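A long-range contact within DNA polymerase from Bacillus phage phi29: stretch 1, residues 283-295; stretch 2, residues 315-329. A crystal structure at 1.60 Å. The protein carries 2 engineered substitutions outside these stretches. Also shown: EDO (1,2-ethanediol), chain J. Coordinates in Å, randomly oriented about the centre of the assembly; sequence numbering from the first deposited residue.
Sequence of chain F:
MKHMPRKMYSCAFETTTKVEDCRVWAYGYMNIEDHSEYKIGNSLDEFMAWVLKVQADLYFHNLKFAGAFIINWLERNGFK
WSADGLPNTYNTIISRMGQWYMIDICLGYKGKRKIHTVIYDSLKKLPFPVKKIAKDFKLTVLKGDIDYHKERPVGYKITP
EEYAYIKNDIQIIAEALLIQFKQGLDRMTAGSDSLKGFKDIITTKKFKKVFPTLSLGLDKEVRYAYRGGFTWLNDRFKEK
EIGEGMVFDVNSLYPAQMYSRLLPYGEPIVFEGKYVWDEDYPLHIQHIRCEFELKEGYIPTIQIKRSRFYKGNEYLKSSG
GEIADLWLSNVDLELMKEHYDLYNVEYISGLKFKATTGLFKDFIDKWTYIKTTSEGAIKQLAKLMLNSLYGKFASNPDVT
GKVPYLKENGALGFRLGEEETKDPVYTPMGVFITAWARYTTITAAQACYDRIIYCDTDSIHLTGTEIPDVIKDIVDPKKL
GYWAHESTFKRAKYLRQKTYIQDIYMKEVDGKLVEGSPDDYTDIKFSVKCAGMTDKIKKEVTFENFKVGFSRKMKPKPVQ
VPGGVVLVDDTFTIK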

ATOM      1  N   LEU F 283      12.081   9.392 -24.526  1.00 30.47           N
ATOM      2  CA  LEU F 283      12.222   9.249 -23.077  1.00 30.58           C
ATOM      3  C   LEU F 283      13.505   8.503 -22.777  1.00 31.34           C
ATOM      4  O   LEU F 283      13.941   7.650 -23.541  1.00 31.05           O
ATOM      5  CB  LEU F 283      11.054   8.481 -22.454  1.00 30.78           C
ATOM      6  CG  LEU F 283       9.661   9.090 -22.586  1.00 30.57           C
ATOM      7  CD1 LEU F 283       8.632   8.213 -21.905  1.00 31.92           C
ATOM      8  CD2 LEU F 283       9.596  10.537 -22.051  1.00 32.89           C
ATOM      9  N   HIS F 284      14.118   8.789 -21.633  1.00 30.95           N
ATOM     10  CA  HIS F 284      15.324   8.068 -21.282  1.00 31.38           C
ATOM     11  C   HIS F 284      15.548   8.016 -19.785  1.00 31.93           C
ATOM     12  O   HIS F 284      14.950   8.776 -19.042  1.00 31.85           O
ATOM     13  CB  HIS F 284      16.570   8.624 -21.998  1.00 31.22           C
ATOM     14  CG  HIS F 284      17.091   9.935 -21.466  1.00 31.26           C
ATOM     15  ND1 HIS F 284      16.554  11.152 -21.812  1.00 32.24           N
ATOM     16  CD2 HIS F 284      18.165  10.207 -20.683  1.00 32.40           C
ATOM     17  CE1 HIS F 284      17.238  12.122 -21.213  1.00 34.05           C
ATOM     18  NE2 HIS F 284      18.220  11.571 -20.521  1.00 32.75           N
ATOM     19  N   ILE F 285      16.419   7.099 -19.398  1.00 30.51           N
ATOM     20  CA  ILE F 285      16.958   7.002 -18.029  1.00 30.56           C
ATOM     21  C   ILE F 285      18.452   7.217 -18.192  1.00 33.18           C
ATOM     22  O   ILE F 285      19.085   6.561 -19.008  1.00 31.75           O
ATOM     23  CB  ILE F 285      16.622   5.641 -17.381  1.00 30.29           C
ATOM     24  CG1 ILE F 285      15.123   5.551 -17.077  1.00 31.24           C
ATOM     25  CG2 ILE F 285      17.433   5.445 -16.058  1.00 32.04           C
ATOM     26  CD1 ILE F 285      14.629   4.151 -16.687  1.00 31.98           C
ATOM     27  N   GLN F 286      18.987   8.158 -17.415  1.00 31.95           N
ATOM     28  CA  GLN F 286      20.408   8.557 -17.486  1.00 30.47           C
ATOM     29  C   GLN F 286      21.082   8.153 -16.182  1.00 30.91           C
ATOM     30  O   GLN F 286      20.608   8.527 -15.113  1.00 31.80           O
ATOM     31  CB  GLN F 286      20.513  10.066 -17.685  1.00 31.28           C
ATOM     32  CG  GLN F 286      21.934  10.628 -17.763  1.00 31.00           C
ATOM     33  CD  GLN F 286      22.646  10.253 -19.059  1.00 32.45           C
ATOM     34  OE1 GLN F 286      22.242  10.687 -20.161  1.00 33.17           O
ATOM     35  NE2 GLN F 286      23.727   9.481 -18.940  1.00 31.31           N
ATOM     36  N   HIS F 287      22.168   7.397 -16.281  1.00 29.89           N
ATOM     37  CA  HIS F 287      23.080   7.169 -15.159  1.00 29.57           C
ATOM     38  C   HIS F 287      24.048   8.343 -15.136  1.00 30.63           C
ATOM     39  O   HIS F 287      24.773   8.584 -16.119  1.00 30.51           O
ATOM     40  CB  HIS F 287      23.831   5.848 -15.327  1.00 29.60           C
ATOM     41  CG  HIS F 287      24.713   5.473 -14.162  1.00 28.07           C
ATOM     42  ND1 HIS F 287      25.650   4.465 -14.246  1.00 28.74           N
ATOM     43  CD2 HIS F 287      24.806   5.968 -12.900  1.00 30.77           C
ATOM     44  CE1 HIS F 287      26.281   4.351 -13.087  1.00 30.45           C
ATOM     45  NE2 HIS F 287      25.780   5.241 -12.252  1.00 30.38           N
ATOM     46  N   ILE F 288      24.075   9.053 -14.009  1.00 30.77           N
ATOM     47  CA  ILE F 288      24.860  10.279 -13.842  1.00 32.01           C
ATOM     48  C   ILE F 288      25.525  10.211 -12.479  1.00 33.56           C
ATOM     49  O   ILE F 288      24.909   9.741 -11.529  1.00 34.50           O
ATOM     50  CB  ILE F 288      23.956  11.557 -13.961  1.00 35.80           C
ATOM     51  CG1 ILE F 288      24.745  12.846 -13.719  1.00 38.34           C
ATOM     52  CG2 ILE F 288      22.735  11.479 -13.027  1.00 36.77           C
ATOM     53  CD1 ILE F 288      23.986  14.103 -14.131  1.00 39.42           C
ATOM     54  N   ARG F 289      26.772  10.682 -12.399  1.00 30.04           N
ATOM     55  CA  ARG F 289      27.446  10.893 -11.130  1.00 29.89           C
ATOM     56  C   ARG F 289      27.684  12.381 -11.034  1.00 31.37           C
ATOM     57  O   ARG F 289      28.077  13.003 -12.013  1.00 31.44           O
ATOM     58  CB  ARG F 289      28.768  10.141 -11.071  1.00 31.38           C
ATOM     59  CG  ARG F 289      28.613   8.636 -10.880  1.00 31.98           C
ATOM     60  CD  ARG F 289      29.915   7.903 -11.001  1.00 33.24           C
ATOM     61  NE  ARG F 289      30.797   8.168  -9.862  1.00 31.03           N
ATOM     62  CZ  ARG F 289      30.725   7.545  -8.683  1.00 34.65           C
ATOM     63  NH1 ARG F 289      29.820   6.605  -8.452  1.00 35.91           N
ATOM     64  NH2 ARG F 289      31.578   7.854  -7.734  1.00 32.91           N
ATOM     65  N   CYS F 290      27.449  12.952  -9.861  1.00 30.00           N
ATOM     66  CA  CYS F 290      27.650  14.383  -9.691  1.00 29.68           C
ATOM     67  C   CYS F 290      27.676  14.769  -8.228  1.00 32.14           C
ATOM     68  O   CYS F 290      27.396  13.959  -7.348  1.00 29.81           O
ATOM     69  CB  CYS F 290      26.551  15.179 -10.406  1.00 33.21           C
ATOM     70  SG  CYS F 290      24.919  14.980  -9.684  1.00 34.98           S
ATOM     71  N   GLU F 291      28.063  16.016  -7.990  1.00 29.57           N
ATOM     72  CA  GLU F 291      27.821  16.689  -6.735  1.00 27.32           C
ATOM     73  C   GLU F 291      26.821  17.792  -7.021  1.00 28.61           C
ATOM     74  O   GLU F 291      26.596  18.172  -8.181  1.00 29.17           O
ATOM     75  CB  GLU F 291      29.131  17.227  -6.164  1.00 27.07           C
ATOM     76  CG  GLU F 291      30.067  16.105  -5.732  1.00 29.49           C
ATOM     77  CD  GLU F 291      31.418  16.607  -5.294  1.00 32.42           C
ATOM     78  OE1 GLU F 291      32.387  16.482  -6.072  1.00 37.69           O
ATOM     79  OE2 GLU F 291      31.509  17.127  -4.178  1.00 33.88           O
ATOM     80  N   PHE F 292      26.118  18.214  -5.990  1.00 28.52           N
ATOM     81  CA  PHE F 292      25.045  19.174  -6.188  1.00 29.72           C
ATOM     82  C   PHE F 292      24.842  20.109  -5.009  1.00 31.57           C
ATOM     83  O   PHE F 292      25.221  19.804  -3.877  1.00 30.35           O
ATOM     84  CB  PHE F 292      23.727  18.464  -6.527  1.00 30.50           C
ATOM     85  CG  PHE F 292      23.262  17.489  -5.479  1.00 29.68           C
ATOM     86  CD1 PHE F 292      22.582  17.936  -4.345  1.00 29.46           C
ATOM     87  CD2 PHE F 292      23.487  16.122  -5.634  1.00 32.23           C
ATOM     88  CE1 PHE F 292      22.135  17.039  -3.386  1.00 32.80           C
ATOM     89  CE2 PHE F 292      23.040  15.212  -4.662  1.00 34.52           C
ATOM     90  CZ  PHE F 292      22.362  15.675  -3.550  1.00 33.56           C
ATOM     91  N   GLU F 293      24.277  21.273  -5.306  1.00 30.03           N
ATOM     92  CA  GLU F 293      23.899  22.239  -4.277  1.00 29.20           C
ATOM     93  C   GLU F 293      22.581  22.881  -4.694  1.00 27.35           C
ATOM     94  O   GLU F 293      22.458  23.388  -5.811  1.00 28.56           O
ATOM     95  CB  GLU F 293      24.977  23.312  -4.086  1.00 33.79           C
ATOM     96  CG  GLU F 293      25.213  23.682  -2.619  1.00 40.40           C
ATOM     97  CD  GLU F 293      26.161  22.727  -1.895  1.00 43.93           C
ATOM     98  OE1 GLU F 293      27.013  22.055  -2.532  1.00 47.40           O
ATOM     99  OE2 GLU F 293      26.064  22.659  -0.661  1.00 51.46           O
ATOM    100  N   LEU F 294      21.592  22.833  -3.806  1.00 27.61           N
ATOM    101  CA  LEU F 294      20.262  23.373  -4.104  1.00 28.25           C
ATOM    102  C   LEU F 294      20.340  24.861  -4.402  1.00 29.39           C
ATOM    103  O   LEU F 294      21.028  25.596  -3.683  1.00 30.23           O
ATOM    104  CB  LEU F 294      19.350  23.141  -2.909  1.00 28.66           C
ATOM    105  CG  LEU F 294      17.892  23.568  -3.030  1.00 28.53           C
ATOM    106  CD1 LEU F 294      17.185  22.710  -4.087  1.00 27.83           C
ATOM    107  CD2 LEU F 294      17.224  23.457  -1.676  1.00 28.29           C
ATOM    108  N   LYS F 295      19.648  25.306  -5.447  1.00 29.36           N
ATOM    109  CA  LYS F 295      19.561  26.735  -5.774  1.00 30.34           C
ATOM    110  C   LYS F 295      18.672  27.459  -4.777  1.00 29.98           C
ATOM    111  O   LYS F 295      17.660  26.916  -4.325  1.00 31.50           O
ATOM    112  CB  LYS F 295      19.027  26.924  -7.189  1.00 30.07           C
ATOM    113  CG  LYS F 295      19.976  26.513  -8.259  1.00 33.50           C
ATOM    114  CD  LYS F 295      19.345  26.678  -9.611  1.00 36.44           C
ATOM    115  CE  LYS F 295      20.207  26.088 -10.681  1.00 40.64           C
ATOM    116  NZ  LYS F 295      19.552  26.095 -12.019  1.00 45.91           N
ATOM    117  N   TYR F 315      14.960  15.316   1.772  1.00 41.95           N
ATOM    118  CA  TYR F 315      15.468  15.775   0.484  1.00 37.26           C
ATOM    119  C   TYR F 315      16.642  16.701   0.725  1.00 36.92           C
ATOM    120  O   TYR F 315      16.610  17.536   1.614  1.00 38.37           O
ATOM    121  CB  TYR F 315      14.342  16.436  -0.328  1.00 37.20           C
ATOM    122  CG  TYR F 315      13.400  15.394  -0.847  1.00 36.42           C
ATOM    123  CD1 TYR F 315      12.350  14.909  -0.057  1.00 36.08           C
ATOM    124  CD2 TYR F 315      13.595  14.830  -2.092  1.00 37.57           C
ATOM    125  CE1 TYR F 315      11.514  13.914  -0.530  1.00 35.10           C
ATOM    126  CE2 TYR F 315      12.772  13.846  -2.564  1.00 37.56           C
ATOM    127  CZ  TYR F 315      11.729  13.394  -1.778  1.00 35.62           C
ATOM    128  OH  TYR F 315      10.936  12.411  -2.287  1.00 38.03           O
ATOM    129  N   LEU F 316      17.684  16.533  -0.085  1.00 33.26           N
ATOM    130  CA  LEU F 316      18.990  17.066   0.247  1.00 34.88           C
ATOM    131  C   LEU F 316      19.210  18.432  -0.366  1.00 32.82           C
ATOM    132  O   LEU F 316      18.860  18.668  -1.536  1.00 31.75           O
ATOM    133  CB  LEU F 316      20.084  16.111  -0.239  1.00 34.96           C
ATOM    134  CG  LEU F 316      20.026  14.694   0.342  1.00 36.93           C
ATOM    135  CD1 LEU F 316      21.002  13.755  -0.363  1.00 37.53           C
ATOM    136  CD2 LEU F 316      20.279  14.728   1.828  1.00 37.84           C
ATOM    137  N   LYS F 317      19.808  19.306   0.428  1.00 33.13           N
ATOM    138  CA  LYS F 317      20.280  20.605  -0.020  1.00 35.13           C
ATOM    139  C   LYS F 317      21.632  20.465  -0.712  1.00 33.80           C
ATOM    140  O   LYS F 317      21.948  21.224  -1.615  1.00 35.89           O
ATOM    141  CB  LYS F 317      20.413  21.547   1.177  1.00 34.89           C
ATOM    142  CG  LYS F 317      20.605  23.012   0.830  1.00 38.43           C
ATOM    143  CD  LYS F 317      20.717  23.853   2.120  1.00 39.85           C
ATOM    144  CE  LYS F 317      20.161  25.265   1.950  1.00 40.70           C
ATOM    145  NZ  LYS F 317      19.998  25.991   3.253  1.00 42.51           N
ATOM    146  N   SER F 318      22.426  19.487  -0.268  1.00 31.95           N
ATOM    147  CA  SER F 318      23.794  19.313  -0.738  1.00 31.39           C
ATOM    148  C   SER F 318      24.193  17.845  -0.768  1.00 31.16           C
ATOM    149  O   SER F 318      23.746  17.057   0.065  1.00 33.74           O
ATOM    150  CB  SER F 318      24.739  20.043   0.209  1.00 30.28           C
ATOM    151  OG  SER F 318      26.073  19.952  -0.250  1.00 30.51           O
ATOM    152  N   SER F 319      25.082  17.497  -1.698  1.00 28.94           N
ATOM    153  CA  SER F 319      25.696  16.184  -1.722  1.00 29.35           C
ATOM    154  C   SER F 319      26.765  16.037  -0.629  1.00 31.35           C
ATOM    155  O   SER F 319      27.168  14.930  -0.294  1.00 33.24           O
ATOM    156  CB  SER F 319      26.279  15.911  -3.118  1.00 30.46           C
ATOM    157  OG  SER F 319      27.094  16.986  -3.549  1.00 29.40           O
ATOM    158  N   GLY F 320      27.217  17.146  -0.063  1.00 30.70           N
ATOM    159  CA  GLY F 320      28.131  17.089   1.074  1.00 28.34           C
ATOM    160  C   GLY F 320      29.398  16.294   0.801  1.00 30.35           C
ATOM    161  O   GLY F 320      29.879  15.546   1.660  1.00 34.13           O
ATOM    162  N   GLY F 321      29.939  16.450  -0.402  1.00 30.23           N
ATOM    163  CA  GLY F 321      31.223  15.853  -0.752  1.00 35.70           C
ATOM    164  C   GLY F 321      31.182  14.372  -1.065  1.00 37.43           C
ATOM    165  O   GLY F 321      32.175  13.823  -1.548  1.00 42.98           O
ATOM    166  N   GLU F 322      30.050  13.719  -0.776  1.00 35.86           N
ATOM    167  CA  GLU F 322      29.803  12.355  -1.210  1.00 35.90           C
ATOM    168  C   GLU F 322      29.272  12.472  -2.621  1.00 31.82           C
ATOM    169  O   GLU F 322      28.335  13.221  -2.863  1.00 37.48           O
ATOM    170  CB  GLU F 322      28.757  11.691  -0.313  1.00 41.78           C
ATOM    171  CG  GLU F 322      28.738  10.171  -0.362  1.00 47.04           C
ATOM    172  CD  GLU F 322      28.325   9.557   0.976  1.00 50.90           C
ATOM    173  OE1 GLU F 322      29.194   8.966   1.655  1.00 54.19           O
ATOM    174  OE2 GLU F 322      27.141   9.686   1.353  1.00 54.28           O
ATOM    175  N   ILE F 323      29.882  11.752  -3.549  1.00 29.36           N
ATOM    176  CA  ILE F 323      29.422  11.778  -4.933  1.00 29.27           C
ATOM    177  C   ILE F 323      28.079  11.047  -5.028  1.00 31.32           C
ATOM    178  O   ILE F 323      27.954   9.919  -4.529  1.00 34.16           O
ATOM    179  CB  ILE F 323      30.444  11.137  -5.880  1.00 29.36           C
ATOM    180  CG1 ILE F 323      31.760  11.921  -5.843  1.00 33.63           C
ATOM    181  CG2 ILE F 323      29.893  11.068  -7.317  1.00 32.27           C
ATOM    182  CD1 ILE F 323      32.854  11.243  -6.593  1.00 35.71           C
ATOM    183  N   ALA F 324      27.100  11.691  -5.661  1.00 29.57           N
ATOM    184  CA  ALA F 324      25.775  11.108  -5.892  1.00 30.56           C
ATOM    185  C   ALA F 324      25.854  10.254  -7.143  1.00 33.07           C
ATOM    186  O   ALA F 324      26.271  10.739  -8.203  1.00 33.34           O
ATOM    187  CB  ALA F 324      24.742  12.183  -6.059  1.00 32.43           C
ATOM    188  N   ASP F 325      25.459   8.988  -7.026  1.00 30.55           N
ATOM    189  CA  ASP F 325      25.421   8.085  -8.162  1.00 29.64           C
ATOM    190  C   ASP F 325      23.951   7.767  -8.421  1.00 29.03           C
ATOM    191  O   ASP F 325      23.323   7.059  -7.629  1.00 32.63           O
ATOM    192  CB  ASP F 325      26.228   6.826  -7.891  1.00 31.73           C
ATOM    193  CG  ASP F 325      26.392   5.973  -9.127  1.00 33.61           C
ATOM    194  OD1 ASP F 325      25.394   5.510  -9.657  1.00 40.57           O
ATOM    195  OD2 ASP F 325      27.533   5.739  -9.555  1.00 40.71           O
ATOM    196  N   LEU F 326      23.414   8.319  -9.499  1.00 29.88           N
ATOM    197  CA  LEU F 326      21.977   8.302  -9.722  1.00 32.09           C
ATOM    198  C   LEU F 326      21.611   7.760 -11.086  1.00 33.71           C
ATOM    199  O   LEU F 326      22.278   8.036 -12.063  1.00 31.90           O
ATOM    200  CB  LEU F 326      21.438   9.728  -9.625  1.00 33.51           C
ATOM    201  CG  LEU F 326      21.731  10.496  -8.330  1.00 36.62           C
ATOM    202  CD1 LEU F 326      21.524  11.989  -8.555  1.00 37.47           C
ATOM    203  CD2 LEU F 326      20.869   9.979  -7.208  1.00 37.94           C
ATOM    204  N   TRP F 327      20.508   7.011 -11.136  1.00 33.03           N
ATOM    205  CA  TRP F 327      19.835   6.681 -12.386  1.00 29.89           C
ATOM    206  C   TRP F 327      18.509   7.434 -12.370  1.00 31.23           C
ATOM    207  O   TRP F 327      17.679   7.177 -11.489  1.00 31.95           O
ATOM    208  CB  TRP F 327      19.579   5.188 -12.466  1.00 31.84           C
ATOM    209  CG  TRP F 327      20.806   4.379 -12.613  1.00 30.51           C
ATOM    210  CD1 TRP F 327      21.725   4.110 -11.646  1.00 31.09           C
ATOM    211  CD2 TRP F 327      21.262   3.721 -13.800  1.00 31.07           C
ATOM    212  NE1 TRP F 327      22.735   3.312 -12.156  1.00 32.15           N
ATOM    213  CE2 TRP F 327      22.461   3.055 -13.473  1.00 30.34           C
ATOM    214  CE3 TRP F 327      20.758   3.602 -15.105  1.00 31.71           C
ATOM    215  CZ2 TRP F 327      23.178   2.302 -14.404  1.00 31.41           C
ATOM    216  CZ3 TRP F 327      21.486   2.866 -16.034  1.00 32.22           C
ATOM    217  CH2 TRP F 327      22.674   2.225 -15.678  1.00 32.50           C
ATOM    218  N   LEU F 328      18.318   8.340 -13.328  1.00 30.60           N
ATOM    219  CA  LEU F 328      17.172   9.257 -13.341  1.00 31.57           C
ATOM    220  C   LEU F 328      16.421   9.200 -14.647  1.00 31.16           C
ATOM    221  O   LEU F 328      17.022   9.282 -15.717  1.00 32.12           O
ATOM    222  CB  LEU F 328      17.637  10.709 -13.129  1.00 32.25           C
ATOM    223  CG  LEU F 328      18.403  10.996 -11.826  1.00 33.13           C
ATOM    224  CD1 LEU F 328      18.913  12.409 -11.833  1.00 35.87           C
ATOM    225  CD2 LEU F 328      17.502  10.770 -10.643  1.00 36.20           C
ATOM    226  N   SER F 329      15.098   9.107 -14.555  1.00 32.06           N
ATOM    227  CA  SER F 329      14.258   9.383 -15.720  1.00 31.36           C
ATOM    228  C   SER F 329      14.546  10.797 -16.223  1.00 33.80           C
ATOM    229  O   SER F 329      14.981  11.675 -15.467  1.00 32.98           O
ATOM    230  CB  SER F 329      12.781   9.256 -15.343  1.00 32.44           C
ATOM    231  OG  SER F 329      12.335  10.365 -14.550  1.00 33.75           O
TER
HETATM  232  C1  EDO J8008      16.731  26.681  -0.215  1.00 56.07           C
HETATM  233  O1  EDO J8008      16.130  27.020  -1.474  1.00 55.97           O
HETATM  234  C2  EDO J8008      18.156  27.221  -0.145  1.00 56.13           C
HETATM  235  O2  EDO J8008      19.083  26.361  -0.828  1.00 55.73           O
HETATM  236  O   HOH W   1      29.467  17.731  -2.646  1.00 29.92           O

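Strand 283-294 runs antiparallel to strand 324-329, their directions 166° apart, and side chains leave the two faces of the sheet alternately. Ile 285 CG2 packs on the edge of Trp 327, 3.9 Å from CE3. At Gln 286 the backbone pairs both ways with Leu 328 (Gln 286 N to Leu 328 O 2.8 Å, Leu 328 N to Gln 286 O 2.9 Å). On the face shared with Ile 285, the flat His 287 ring stacks offset on the indole, while its NE2 donates to Asp 325 OD1 (2.6 Å). Ile 288 repeats the backbone pairing with Leu 326; on the other face, its branched side chain places CG2 4.1 Å from Leu 328 CD1, a buried apolar contact. Arg 289 NH1 forms a salt bridge with Asp 325 OD2 (2.7 Å), so one carboxylate serves two partners. Cys 290 pairs likewise with Ala 324.

Beyond Cys 290 the partner becomes a loop. The Glu 291 carboxylate accepts through OE2 from a water that accepts from Gly 321 N and also meets Ser 319 OG, each at 2.6 Å. Small Ser 319 offers OG to Phe 292 N (2.9 Å) and lays CB over the flat phenyl face. The Ser 318 hydroxyl suits the Glu 293 carboxylate, OG donating to OE2 (2.7 Å), and Leu 294 N to Lys 317 O (2.7 Å) closes the contact.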